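Local coordinates for protein sulfate transporter 4.1, chloroplastic (Arabidopsis thaliana, PDB 7LHV) that carries sulfate across a membrane together with protons, as an SLC26-family symporter that may help regulate sulfate assimilation, at residues 217-228 with 431-442. Sequence-based numbering, arbitrary orientation.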
loop_
_atom_site.group_PDB
_atom_site.type_symbol
_atom_site.label_atom_id
_atom_site.label_comp_id
_atom_site.label_asym_id
_atom_site.label_seq_id
_atom_site.Cartn_x
_atom_site.Cartn_y
_atom_site.Cartn_z
ATOM N N ALA A 217 -10.718 -3.882 -23.305
ATOM C CA ALA A 217 -11.206 -4.562 -24.500
ATOM C C ALA A 217 -12.324 -3.773 -25.167
ATOM O O ALA A 217 -12.356 -3.642 -26.398
ATOM C CB ALA A 217 -11.683 -5.966 -24.144
ATOM N N ILE A 218 -13.251 -3.238 -24.371
ATOM C CA ILE A 218 -14.322 -2.425 -24.947
ATOM C C ILE A 218 -13.749 -1.172 -25.603
ATOM O O ILE A 218 -14.174 -0.775 -26.696
ATOM C CB ILE A 218 -15.376 -2.081 -23.880
ATOM C CG1 ILE A 218 -16.143 -3.337 -23.474
ATOM C CG2 ILE A 218 -16.342 -1.037 -24.401
ATOM C CD1 ILE A 218 -17.068 -3.127 -22.306
ATOM N N VAL A 219 -12.777 -0.535 -24.950
ATOM C CA VAL A 219 -12.149 0.657 -25.520
ATOM C C VAL A 219 -11.444 0.319 -26.827
ATOM O O VAL A 219 -11.513 1.078 -27.800
ATOM C CB VAL A 219 -11.185 1.290 -24.499
ATOM C CG1 VAL A 219 -10.261 2.281 -25.181
ATOM C CG2 VAL A 219 -11.967 1.973 -23.396
ATOM N N ILE A 220 -10.754 -0.821 -26.873
ATOM C CA ILE A 220 -10.052 -1.232 -28.085
ATOM C C ILE A 220 -11.036 -1.459 -29.225
ATOM O O ILE A 220 -10.810 -1.018 -30.360
ATOM C CB ILE A 220 -9.210 -2.491 -27.809
ATOM C CG1 ILE A 220 -7.995 -2.150 -26.949
ATOM C CG2 ILE A 220 -8.766 -3.124 -29.104
ATOM C CD1 ILE A 220 -7.357 -3.355 -26.307
ATOM N N GLY A 221 -12.143 -2.149 -28.944
ATOM C CA GLY A 221 -13.141 -2.367 -29.978
ATOM C C GLY A 221 -13.749 -1.074 -30.490
ATOM O O GLY A 221 -13.917 -0.887 -31.701
ATOM N N LEU A 222 -14.084 -0.160 -29.576
ATOM C CA LEU A 222 -14.661 1.112 -29.996
ATOM C C LEU A 222 -13.651 2.001 -30.706
ATOM O O LEU A 222 -14.051 2.876 -31.477
ATOM C CB LEU A 222 -15.251 1.847 -28.794
ATOM C CG LEU A 222 -16.633 1.366 -28.356
ATOM C CD1 LEU A 222 -17.172 2.237 -27.244
ATOM C CD2 LEU A 222 -17.592 1.348 -29.533
ATOM N N SER A 223 -12.357 1.808 -30.459
ATOM C CA SER A 223 -11.352 2.536 -31.223
ATOM C C SER A 223 -11.191 1.949 -32.617
ATOM O O SER A 223 -10.976 2.688 -33.584
ATOM C CB SER A 223 -10.014 2.522 -30.484
ATOM O OG SER A 223 -10.078 3.289 -29.295
ATOM N N GLN A 224 -11.293 0.627 -32.738
ATOM C CA GLN A 224 -11.103 -0.028 -34.024
ATOM C C GLN A 224 -12.336 0.023 -34.914
ATOM O O GLN A 224 -12.222 -0.260 -36.110
ATOM C CB GLN A 224 -10.685 -1.485 -33.815
ATOM C CG GLN A 224 -9.321 -1.632 -33.181
ATOM C CD GLN A 224 -8.203 -1.222 -34.110
ATOM O OE1 GLN A 224 -7.836 -1.958 -35.024
ATOM N NE2 GLN A 224 -7.652 -0.036 -33.881
ATOM N N ILE A 225 -13.507 0.367 -34.370
ATOM C CA ILE A 225 -14.694 0.482 -35.215
ATOM C C ILE A 225 -14.551 1.604 -36.242
ATOM O O ILE A 225 -15.310 1.655 -37.218
ATOM C CB ILE A 225 -15.956 0.689 -34.348
ATOM C CG1 ILE A 225 -17.228 0.498 -35.176
ATOM C CG2 ILE A 225 -15.974 2.081 -33.767
ATOM C CD1 ILE A 225 -17.425 -0.913 -35.676
ATOM N N LYS A 226 -13.583 2.508 -36.055
ATOM C CA LYS A 226 -13.421 3.620 -36.986
ATOM C C LYS A 226 -13.024 3.144 -38.377
ATOM O O LYS A 226 -13.363 3.792 -39.372
ATOM C CB LYS A 226 -12.391 4.614 -36.445
ATOM C CG LYS A 226 -10.947 4.169 -36.572
ATOM C CD LYS A 226 -10.019 5.120 -35.843
ATOM C CE LYS A 226 -8.587 4.623 -35.871
ATOM N NZ LYS A 226 -7.701 5.452 -35.010
ATOM N N TYR A 227 -12.303 2.025 -38.469
ATOM C CA TYR A 227 -11.973 1.474 -39.779
ATOM C C TYR A 227 -13.209 0.900 -40.456
ATOM O O TYR A 227 -13.345 0.975 -41.682
ATOM C CB TYR A 227 -10.888 0.410 -39.643
ATOM C CG TYR A 227 -9.589 0.938 -39.089
ATOM C CD1 TYR A 227 -8.695 1.620 -39.900
ATOM C CD2 TYR A 227 -9.262 0.769 -37.753
ATOM C CE1 TYR A 227 -7.506 2.109 -39.398
ATOM C CE2 TYR A 227 -8.078 1.256 -37.242
ATOM C CZ TYR A 227 -7.204 1.925 -38.069
ATOM O OH TYR A 227 -6.021 2.413 -37.564
ATOM N N PHE A 228 -14.112 0.307 -39.673
ATOM C CA PHE A 228 -15.381 -0.147 -40.228
ATOM C C PHE A 228 -16.202 1.031 -40.733
ATOM O O PHE A 228 -16.793 0.968 -41.816
ATOM C CB PHE A 228 -16.174 -0.920 -39.174
ATOM C CG PHE A 228 -15.684 -2.319 -38.933
ATOM C CD1 PHE A 228 -14.397 -2.694 -39.271
ATOM C CD2 PHE A 228 -16.516 -3.260 -38.356
ATOM C CE1 PHE A 228 -13.954 -3.975 -39.038
ATOM C CE2 PHE A 228 -16.079 -4.542 -38.126
ATOM C CZ PHE A 228 -14.795 -4.900 -38.466
ATOM N N GLN A 431 -7.351 -2.384 -44.495
ATOM C CA GLN A 431 -7.253 -1.999 -43.091
ATOM C C GLN A 431 -8.457 -2.479 -42.293
ATOM O O GLN A 431 -8.330 -2.778 -41.098
ATOM C CB GLN A 431 -7.104 -0.483 -42.971
ATOM C CG GLN A 431 -5.867 0.065 -43.652
ATOM C CD GLN A 431 -5.805 1.577 -43.614
ATOM O OE1 GLN A 431 -5.151 2.201 -44.444
ATOM N NE2 GLN A 431 -6.483 2.172 -42.643
ATOM N N CYS A 432 -9.629 -2.552 -42.925
ATOM C CA CYS A 432 -10.806 -3.056 -42.226
ATOM C C CYS A 432 -10.638 -4.515 -41.829
ATOM O O CYS A 432 -11.187 -4.944 -40.810
ATOM C CB CYS A 432 -12.051 -2.875 -43.094
ATOM S SG CYS A 432 -12.048 -3.839 -44.612
ATOM N N ALA A 433 -9.876 -5.291 -42.605
ATOM C CA ALA A 433 -9.591 -6.670 -42.214
ATOM C C ALA A 433 -8.783 -6.725 -40.925
ATOM O O ALA A 433 -9.079 -7.525 -40.030
ATOM C CB ALA A 433 -8.855 -7.393 -43.341
ATOM N N LEU A 434 -7.757 -5.881 -40.808
ATOM C CA LEU A 434 -6.973 -5.834 -39.579
ATOM C C LEU A 434 -7.819 -5.350 -38.408
ATOM O O LEU A 434 -7.680 -5.843 -37.282
ATOM C CB LEU A 434 -5.750 -4.940 -39.770
ATOM C CG LEU A 434 -4.817 -5.298 -40.929
ATOM C CD1 LEU A 434 -3.586 -4.414 -40.908
ATOM C CD2 LEU A 434 -4.426 -6.761 -40.875
ATOM N N ALA A 435 -8.701 -4.378 -38.654
ATOM C CA ALA A 435 -9.604 -3.929 -37.601
ATOM C C ALA A 435 -10.514 -5.060 -37.138
ATOM O O ALA A 435 -10.757 -5.221 -35.937
ATOM C CB ALA A 435 -10.431 -2.743 -38.087
ATOM N N ALA A 436 -11.030 -5.849 -38.082
ATOM C CA ALA A 436 -11.872 -6.982 -37.722
ATOM C C ALA A 436 -11.089 -8.019 -36.931
ATOM O O ALA A 436 -11.620 -8.629 -35.999
ATOM C CB ALA A 436 -12.475 -7.610 -38.978
ATOM N N ILE A 437 -9.823 -8.232 -37.290
ATOM C CA ILE A 437 -8.993 -9.175 -36.542
ATOM C C ILE A 437 -8.799 -8.697 -35.108
ATOM O O ILE A 437 -8.891 -9.487 -34.161
ATOM C CB ILE A 437 -7.646 -9.389 -37.256
ATOM C CG1 ILE A 437 -7.847 -10.212 -38.525
ATOM C CG2 ILE A 437 -6.666 -10.083 -36.338
ATOM C CD1 ILE A 437 -6.627 -10.271 -39.396
ATOM N N VAL A 438 -8.532 -7.403 -34.921
ATOM C CA VAL A 438 -8.368 -6.870 -33.567
ATOM C C VAL A 438 -9.666 -6.998 -32.778
ATOM O O VAL A 438 -9.657 -7.356 -31.591
ATOM C CB VAL A 438 -7.881 -5.411 -33.609
ATOM C CG1 VAL A 438 -7.794 -4.846 -32.205
ATOM C CG2 VAL A 438 -6.537 -5.326 -34.273
ATOM N N ILE A 439 -10.798 -6.692 -33.413
ATOM C CA ILE A 439 -12.084 -6.784 -32.727
ATOM C C ILE A 439 -12.363 -8.221 -32.308
ATOM O O ILE A 439 -12.818 -8.479 -31.188
ATOM C CB ILE A 439 -13.205 -6.226 -33.621
ATOM C CG1 ILE A 439 -13.087 -4.710 -33.739
ATOM C CG2 ILE A 439 -14.562 -6.599 -33.065
ATOM C CD1 ILE A 439 -14.028 -4.114 -34.751
ATOM N N SER A 440 -12.092 -9.179 -33.196
ATOM C CA SER A 440 -12.281 -10.585 -32.855
ATOM C C SER A 440 -11.347 -11.011 -31.730
ATOM O O SER A 440 -11.737 -11.788 -30.852
ATOM C CB SER A 440 -12.064 -11.454 -34.091
ATOM O OG SER A 440 -12.085 -12.830 -33.758
ATOM N N ALA A 441 -10.107 -10.524 -31.746
ATOM C CA ALA A 441 -9.155 -10.883 -30.701
ATOM C C ALA A 441 -9.597 -10.360 -29.342
ATOM O O ALA A 441 -9.447 -11.050 -28.328
ATOM C CB ALA A 441 -7.767 -10.354 -31.050
ATOM N N VAL A 442 -10.131 -9.136 -29.295
ATOM C CA VAL A 442 -10.519 -8.542 -28.015
ATOM C C VAL A 442 -11.946 -8.866 -27.598
ATOM O O VAL A 442 -12.335 -8.536 -26.468
ATOM C CB VAL A 442 -10.343 -7.011 -28.030
ATOM C CG1 VAL A 442 -8.920 -6.654 -28.398
ATOM C CG2 VAL A 442 -11.332 -6.375 -28.987
#
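Phe228 reaches across from helix 206-229 as a knob into the hole formed by Cys432, Ala435, Ala436 and Ile439 of helix 431-443. With CG anti to its own carbonyl carbon (chi1 -77°), its ring swings onto the partner helix. Ile439, arriving from the opposite direction, sets CD1 over one ring face in a CH-pi contact, 4.2 Å from the centroid, while Ala436 CB meets the ring edge in plane, 3.6 Å from Phe228 CZ. Replacing Phe228 by alanine would probably leave the hole unfilled and Ile439 CD1 without its aromatic partner. Ala435, a wall of the same hole, also packs against Tyr227: its CB lies 3.5 Å from Tyr227 CB, and the same methyl is 3.6 Å from Gln224 O. The Tyr227 ring and the Gln431 side chain cross at about a right angle. Gln224, bent at chi2 (-70°), likewise crosses Val438, CG lying 3.7 Å from Val438 CG1. At the far end Ile220 CG2 touches both Val438 CG1 and, at 3.6 Å, Val442 CG1. No hydrogen bond links the segments; they are held by van der Waals contact, mostly of apolar side chains. Helix 255-277 adds Phe258 against Phe228 and Leu265 against Ile439; helix 91-119 touches Gln224 through Leu119. The axes of segments 217-228 and 431-442 approach to 8.4 Å at 156°, a near-antiparallel helix pair within the helical transmembrane domain of an SLC26/SulP transporter.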